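Local atomic coordinates of cell surface protein (Putative S-layer protein) (Clostridioides difficile R20291, PDB entry 5NJL), a protein that is a putative S-layer protein of the cell wall, built as an extended three-domain fold, and mediates cell adhesion in vitro. Residues Glu46-Ser49 with Lys50-Ile53; Asp58-Glu61 with Lys62-Ala66. One frame throughout, in Å; residues are numbered along the deposited sequence.

Contact 1: residues Glu46-Ser49 with Lys50-Ile53; sequences ETLS and KLKI. With SO4 (sulfate ion), chain K.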
loop_
_atom_site.group_PDB
_atom_site.type_symbol
_atom_site.label_atom_id
_atom_site.label_comp_id
_atom_site.label_asym_id
_atom_site.label_seq_id
_atom_site.Cartn_x
_atom_site.Cartn_y
_atom_site.Cartn_z
ATOM N N GLU A 46 19.036 10.190 2.344
ATOM C CA GLU A 46 19.153 11.083 3.516
ATOM C C GLU A 46 17.823 11.727 3.856
ATOM O O GLU A 46 17.521 11.936 5.044
ATOM C CB GLU A 46 20.204 12.177 3.275
ATOM C CG GLU A 46 21.642 11.664 3.282
ATOM C CD GLU A 46 22.602 12.545 2.487
ATOM O OE1 GLU A 46 22.340 13.767 2.357
ATOM O OE2 GLU A 46 23.617 12.013 1.980
ATOM N N THR A 47 17.037 12.037 2.814
ATOM C CA THR A 47 15.713 12.646 2.966
ATOM C C THR A 47 14.717 12.033 1.985
ATOM O O THR A 47 15.112 11.311 1.062
ATOM C CB THR A 47 15.769 14.154 2.665
ATOM O OG1 THR A 47 16.058 14.355 1.269
ATOM C CG2 THR A 47 16.852 14.843 3.528
ATOM N N LEU A 48 13.439 12.348 2.179
ATOM C CA LEU A 48 12.372 11.911 1.260
ATOM C C LEU A 48 12.519 12.443 -0.166
ATOM O O LEU A 48 11.994 11.832 -1.088
ATOM C CB LEU A 48 10.986 12.260 1.809
ATOM C CG LEU A 48 10.559 11.433 3.024
ATOM C CD1 LEU A 48 9.403 12.099 3.769
ATOM C CD2 LEU A 48 10.196 10.011 2.622
ATOM N N SER A 49 13.245 13.543 -0.351
ATOM C CA SER A 49 13.555 14.062 -1.688
ATOM C C SER A 49 14.829 13.502 -2.319
ATOM O O SER A 49 15.154 13.871 -3.438
ATOM C CB SER A 49 13.664 15.594 -1.642
ATOM O OG SER A 49 12.447 16.162 -1.195
ATOM N N LYS A 50 15.563 12.638 -1.618
ATOM C CA LYS A 50 16.816 12.105 -2.151
ATOM C C LYS A 50 16.848 10.575 -2.063
ATOM O O LYS A 50 17.894 9.980 -1.817
ATOM C CB LYS A 50 18.002 12.738 -1.407
ATOM C CG LYS A 50 18.039 14.263 -1.487
ATOM C CD LYS A 50 19.138 14.866 -0.623
ATOM C CE LYS A 50 20.514 14.693 -1.248
ATOM N NZ LYS A 50 21.468 15.710 -0.729
ATOM N N LEU A 51 15.699 9.939 -2.275
ATOM C CA LEU A 51 15.608 8.490 -2.168
ATOM C C LEU A 51 16.154 7.837 -3.434
ATOM O O LEU A 51 15.985 8.354 -4.533
ATOM C CB LEU A 51 14.162 8.057 -1.937
ATOM C CG LEU A 51 13.493 8.509 -0.656
ATOM C CD1 LEU A 51 12.032 8.098 -0.686
ATOM C CD2 LEU A 51 14.198 7.942 0.564
ATOM N N LYS A 52 16.818 6.698 -3.265
ATOM C CA LYS A 52 17.342 5.916 -4.381
ATOM C C LYS A 52 16.977 4.458 -4.195
ATOM O O LYS A 52 17.037 3.948 -3.086
ATOM C CB LYS A 52 18.851 6.077 -4.449
ATOM C CG LYS A 52 19.249 7.388 -5.110
ATOM C CD LYS A 52 20.542 7.960 -4.559
ATOM C CE LYS A 52 20.922 9.220 -5.330
ATOM N NZ LYS A 52 21.883 10.058 -4.564
ATOM N N ILE A 53 16.591 3.801 -5.286
ATOM C CA ILE A 53 16.316 2.379 -5.291
ATOM C C ILE A 53 17.618 1.634 -5.012
ATOM O O ILE A 53 18.634 1.956 -5.576
ATOM C CB ILE A 53 15.706 1.899 -6.642
ATOM C CG1 ILE A 53 14.321 2.541 -6.865
ATOM C CG2 ILE A 53 15.563 0.376 -6.664
ATOM C CD1 ILE A 53 13.904 2.609 -8.330
HETATM S S SO4 K . 16.518 5.538 -8.642
HETATM O O1 SO4 K . 17.679 6.416 -8.340
HETATM O O2 SO4 K . 16.982 4.232 -9.174
HETATM O O3 SO4 K . 15.739 5.331 -7.408
HETATM O O4 SO4 K . 15.638 6.183 -9.641
HETATM O O HOH W 1 20.538 10.362 0.117
HETATM O O HOH W 2 13.118 11.107 -3.278
#

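Contact 2: residues Asp58-Glu61 with Lys62-Ala66; sequences DELE and KLVNA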
loop_
_atom_site.group_PDB
_atom_site.type_symbol
_atom_site.label_atom_id
_atom_site.label_comp_id
_atom_site.label_asym_id
_atom_site.label_seq_id
_atom_site.Cartn_x
_atom_site.Cartn_y
_atom_site.Cartn_z
ATOM N N ASP A 58 23.000 -5.170 1.040
ATOM C CA ASP A 58 24.277 -4.571 1.430
ATOM C C ASP A 58 24.329 -3.074 1.176
ATOM O O ASP A 58 24.995 -2.353 1.918
ATOM C CB ASP A 58 25.503 -5.244 0.786
ATOM C CG ASP A 58 26.803 -4.612 1.284
ATOM O OD1 ASP A 58 27.066 -4.725 2.503
ATOM O OD2 ASP A 58 27.497 -3.929 0.503
ATOM N N GLU A 59 23.587 -2.575 0.193
ATOM C CA GLU A 59 23.543 -1.136 -0.012
ATOM C C GLU A 59 22.982 -0.410 1.214
ATOM O O GLU A 59 23.478 0.665 1.577
ATOM C CB GLU A 59 22.741 -0.761 -1.251
ATOM C CG GLU A 59 23.378 -1.217 -2.549
ATOM C CD GLU A 59 22.521 -0.832 -3.733
ATOM O OE1 GLU A 59 22.389 0.377 -4.008
ATOM O OE2 GLU A 59 21.967 -1.745 -4.356
ATOM N N LEU A 60 21.960 -1.001 1.832
ATOM C CA LEU A 60 21.377 -0.446 3.060
ATOM C C LEU A 60 22.331 -0.616 4.233
ATOM O O LEU A 60 22.540 0.319 4.997
ATOM C CB LEU A 60 20.022 -1.087 3.373
ATOM C CG LEU A 60 19.410 -0.743 4.731
ATOM C CD1 LEU A 60 19.116 0.736 4.796
ATOM C CD2 LEU A 60 18.152 -1.563 4.933
ATOM N N GLU A 61 22.882 -1.813 4.396
ATOM C CA GLU A 61 23.849 -2.065 5.478
ATOM C C GLU A 61 25.024 -1.102 5.450
ATOM O O GLU A 61 25.389 -0.547 6.491
ATOM C CB GLU A 61 24.343 -3.491 5.474
ATOM C CG GLU A 61 23.277 -4.479 5.832
ATOM C CD GLU A 61 23.701 -5.906 5.594
ATOM O OE1 GLU A 61 23.691 -6.391 4.413
ATOM O OE2 GLU A 61 24.020 -6.555 6.608
ATOM N N LYS A 62 25.595 -0.871 4.275
ATOM C CA LYS A 62 26.695 0.088 4.154
ATOM C C LYS A 62 26.323 1.508 4.625
ATOM O O LYS A 62 27.110 2.177 5.307
ATOM C CB LYS A 62 27.217 0.147 2.722
ATOM C CG LYS A 62 28.553 0.862 2.587
ATOM C CD LYS A 62 29.072 0.839 1.152
ATOM C CE LYS A 62 30.296 1.754 1.028
ATOM N NZ LYS A 62 30.792 1.831 -0.373
ATOM N N LEU A 63 25.137 1.962 4.240
ATOM C CA LEU A 63 24.669 3.291 4.581
ATOM C C LEU A 63 24.360 3.412 6.069
ATOM O O LEU A 63 24.730 4.411 6.681
ATOM C CB LEU A 63 23.448 3.682 3.734
ATOM C CG LEU A 63 23.759 3.979 2.261
ATOM C CD1 LEU A 63 22.505 3.979 1.394
ATOM C CD2 LEU A 63 24.460 5.323 2.111
ATOM N N VAL A 64 23.701 2.398 6.630
ATOM C CA VAL A 64 23.390 2.347 8.066
ATOM C C VAL A 64 24.693 2.333 8.868
ATOM O O VAL A 64 24.869 3.160 9.761
ATOM C CB VAL A 64 22.524 1.129 8.430
ATOM C CG1 VAL A 64 22.405 0.964 9.948
ATOM C CG2 VAL A 64 21.135 1.253 7.805
ATOM N N ASN A 65 25.619 1.433 8.524
ATOM C CA ASN A 65 26.923 1.362 9.230
ATOM C C ASN A 65 27.695 2.688 9.221
ATOM O O ASN A 65 28.335 3.031 10.211
ATOM C CB ASN A 65 27.819 0.246 8.677
ATOM C CG ASN A 65 27.260 -1.144 8.919
ATOM O OD1 ASN A 65 26.362 -1.333 9.743
ATOM N ND2 ASN A 65 27.787 -2.136 8.186
ATOM N N ALA A 66 27.633 3.432 8.121
ATOM C CA ALA A 66 28.350 4.691 8.009
ATOM C C ALA A 66 27.586 5.916 8.551
ATOM O O ALA A 66 28.072 7.032 8.443
ATOM C CB ALA A 66 28.739 4.926 6.559
#

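Contact 1: residues Glu46-Ser49 with Lys50-Ile53
Thr-47 and Lys-50 are the two ends of a type I beta turn, closed by a bond from Lys-50 N to Thr-47 O of 3.0 Å. Inside the bend the packing is close. Thr-47 OG1, set between its own backbone N and carbonyl carbon (chi1 67°), faces into the turn, where it takes a weak hydrogen bond from Ser-49 N and lies 3.4 Å from Lys-50 CG; a short branched hydroxyl residue suits this place. The end of Leu-51 comes in to the turn, its CD2 lying 3.5 Å from Thr-47 O, while Leu-48 CD2 meets Leu-51 CD1 more loosely. One water joins Leu-48 O to Leu-51 N, and another joins Glu-46 N to Lys-50 O.

The outer side is slacker. Lys-50 bends at chi3 (76°), which carries its ammonium toward Glu-46, yet Glu-46 OE1 and Lys-50 NZ stay 3.7 Å apart, a long salt bridge between two exposed side chains. Farther along, Ile-53 N binds O3 of a sulfate, probably from the crystallisation liquor, at 2.8 Å.

This is the beta hairpin connection between strands 40-45 and 52-54: Lys-52 pairs with Val-44 through the backbone, and Leu-48 and Leu-51 both rest on Ile-74 of strand 72-79.

Contact 2: residues Asp58-Glu61 with Lys62-Ala66
Asp-58 O receives the amide of Lys-62 in a bond of 2.8 Å from N to O, nearly straight at 169°. The same carbonyl oxygen also has Lys-62 CB against it. One turn on, Asn-65 N reaches Glu-61 O equally closely, and between them Val-64 N bonds to Leu-60 O at 2.9 Å. Leu-63 N to Glu-59 O is the weak member of the series, stretched to 3.4 Å.

These i to i+4 bonds mark helix 57-65 as alpha-helical; its side chains make it amphipathic, laid against a mixed beta-sheet. Leu-60 and Val-64, one turn apart, form its buried stripe: Leu-60 CD1 lies 3.7 Å from Val-64 CG2, and the two side chains cross at a slant. With CG anti to the backbone N (chi1 171°), Leu-60 runs out to Val-75 and Ile-54, whereas the shorter, beta-branched Val-64 fits closer to the backbone, CG2 3.3 Å from Leu-60 O. Leu-63, although more exposed, touches Leu-73 and Val-44.

Charged and polar residues take most of the remaining positions. Glu-61 and Val-64 meet Val-18 and Ala-14 of helix 14-25. At the N-terminal end, Glu-59 OE2 accepts hydrogen bonds from the backbone N of Thr-55 and Asn-56, a carboxylate well suited to amides just ahead of the helix. Lys-62 extends fully, its NZ 6.7 Å from Asp-58 OD2, too far for a salt bridge.

Overall arrangement
Contacts 1 and 2 follow one another in the chain: contact 1 runs from the turn into outermost strand 52-54, and helix 57-65 of contact 2 begins soon after that strand. Their centres are about 14 Å apart and their nearest atoms about 4 Å, without touching. What they share is the sheet. Leu-51 of contact 1 touches Lys-43, Ile-74 and Thr-76, whereas the helix touches Val-44, Leu-73 and Val-75, alternate residues of the same two strands, which point to opposite faces of the sheet. One sulfate is bonded to Ile-53 N and a different one lies about 5 Å from the Glu-59 side chain, both probably from the crystallisation liquor.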